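Local coordinates for putative two-component sensor histidine kinase protein (Sinorhizobium meliloti, PDB 3HCY) that is probably a sensor histidine kinase that transfers a phosphoryl group from ATP to a histidine, the part described being its GAF domain, at the interface of chains A and B. Sequence-based numbering; all coordinates share one arbitrary frame. Chains: chain A/B, Putative two-component sensor histidine kinase protein.

The interface of chains A and B. Residues chain A 14, 17-18, 125, 129; chain B 124, 128, 131-132.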
loop_
_atom_site.group_PDB
_atom_site.type_symbol
_atom_site.label_atom_id
_atom_site.label_comp_id
_atom_site.label_asym_id
_atom_site.label_seq_id
_atom_site.Cartn_x
_atom_site.Cartn_y
_atom_site.Cartn_z
ATOM N N ALA A 14 -5.000 -6.345 -0.919
ATOM C CA ALA A 14 -5.246 -5.035 -1.484
ATOM C C ALA A 14 -5.263 -5.160 -3.007
ATOM O O ALA A 14 -6.082 -4.545 -3.633
ATOM C CB ALA A 14 -4.205 -3.995 -1.029
ATOM N N GLY A 17 -8.824 -6.349 -4.088
ATOM C CA GLY A 17 -9.828 -5.394 -3.804
ATOM C C GLY A 17 -9.696 -4.127 -4.610
ATOM O O GLY A 17 -10.702 -3.581 -5.061
ATOM N N ALA A 18 -8.477 -3.626 -4.794
ATOM C CA ALA A 18 -8.278 -2.402 -5.601
ATOM C C ALA A 18 -8.316 -2.620 -7.141
ATOM O O ALA A 18 -8.688 -1.707 -7.890
ATOM C CB ALA A 18 -7.017 -1.648 -5.176
ATOM N N MET A 125 -3.532 3.042 -9.092
ATOM C CA MET A 125 -3.752 2.264 -7.904
ATOM C C MET A 125 -2.562 1.277 -7.707
ATOM O O MET A 125 -1.969 1.275 -6.626
ATOM C CB MET A 125 -5.121 1.590 -7.969
ATOM C CG MET A 125 -6.225 2.558 -7.592
ATOM S SD MET A 125 -7.864 1.847 -7.700
ATOM C CE MET A 125 -7.895 1.417 -9.449
ATOM N N ILE A 129 0.369 0.668 -4.668
ATOM C CA ILE A 129 0.584 -0.498 -3.866
ATOM C C ILE A 129 2.029 -1.006 -3.943
ATOM O O ILE A 129 2.619 -1.431 -2.925
ATOM C CB ILE A 129 -0.465 -1.654 -4.081
ATOM C CG1 ILE A 129 -1.839 -1.267 -3.633
ATOM C CG2 ILE A 129 -0.083 -3.071 -3.612
ATOM C CD1 ILE A 129 -2.801 -2.338 -4.137
ATOM N N GLY B 124 -8.184 8.168 -5.012
ATOM C CA GLY B 124 -8.098 6.743 -5.379
ATOM C C GLY B 124 -6.869 6.091 -4.804
ATOM O O GLY B 124 -6.957 5.062 -4.142
ATOM N N THR B 128 -6.639 3.246 -1.888
ATOM C CA THR B 128 -5.798 2.067 -1.995
ATOM C C THR B 128 -4.802 1.986 -0.809
ATOM O O THR B 128 -4.649 0.959 -0.193
ATOM C CB THR B 128 -5.055 2.046 -3.337
ATOM O OG1 THR B 128 -5.969 2.380 -4.393
ATOM C CG2 THR B 128 -4.422 0.638 -3.627
ATOM N N ARG B 131 -6.660 0.800 2.254
ATOM C CA ARG B 131 -7.057 -0.575 2.051
ATOM C C ARG B 131 -5.960 -1.516 2.512
ATOM O O ARG B 131 -6.197 -2.521 3.182
ATOM C CB ARG B 131 -7.193 -0.775 0.571
ATOM C CG ARG B 131 -8.454 -1.320 0.075
ATOM C CD ARG B 131 -8.247 -1.750 -1.416
ATOM N NE ARG B 131 -9.036 -0.909 -2.292
ATOM C CZ ARG B 131 -10.335 -1.073 -2.476
ATOM N NH1 ARG B 131 -10.979 -2.069 -1.859
ATOM N NH2 ARG B 131 -10.982 -0.231 -3.276
ATOM N N GLN B 132 -4.737 -1.190 2.121
ATOM C CA GLN B 132 -3.613 -2.038 2.406
ATOM C C GLN B 132 -3.256 -2.033 3.893
ATOM O O GLN B 132 -2.803 -3.058 4.433
ATOM C CB GLN B 132 -2.416 -1.558 1.613
ATOM C CG GLN B 132 -1.255 -2.521 1.625
ATOM C CD GLN B 132 -0.711 -2.763 0.225
ATOM O OE1 GLN B 132 0.240 -2.097 -0.256
ATOM N NE2 GLN B 132 -1.337 -3.720 -0.466
#
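The C-terminal helix 120-144 of one GAF domain lies against both terminal helices of the other, so that B:Thr128, B:Arg131 and B:Gln132 meet A:Met125 and A:Ile129 of helix 120-146 and A:Ala14, A:Gly17 and A:Ala18 of helix 5-19. The interface is two-fold symmetric and each contact recurs with the chains exchanged. Pairing through terminal helices would suit a sensor kinase that works as a dimer, although the structure alone does not show that this pairing occurs in the intact protein. B:Thr128 stands between the two helices of chain A. Its methyl CG2, anti to the backbone N (OG1 chi1 -45°), packs on the CG1-CD1 branch of A:Ile129, which crosses it at about a right angle, and also reaches CB of A:Ala18 at 3.8 Å. The hydroxyl branch is directed instead at the CG methylene of A:Met125, whose side chain also crosses the threonine at about a right angle and whose SD lies 3.8 Å from B:Thr128 OG1. That hydroxyl is satisfied within its own helix: OG1 hydrogen-bonds to the carbonyl O of B:Gly124, one turn earlier, at 2.9 Å, standing 38° out of the carbonyl plane. The bond is likely to favour this rotamer, which turns the methyl to the partner. B:Arg131 runs alongside helix 5-19, bends at chi3 (-113°) and lays one guanidinium face over the A:Gly17-A:Ala18 peptide. The carbonyl O of A:Gly17 sits 3.5 Å above that plane, toward its rim, an approach that is no hydrogen bond but may be mildly favourable electrostatically. No hydrogen bond or salt bridge crosses this patch, where packing joins the two chains and polar atoms of B:Thr128 and B:Gln132 meet carbon of chain A rather than polar partners. The amide of B:Gln132 rests against both A:Ala14 and A:Ile129, its CD lying 3.9 Å from A:Ala14 CB. The CG2 methyl of A:Ile129 lies 3.4 Å from NE2 and 3.5 Å from OE1 of the B:Gln132 amide.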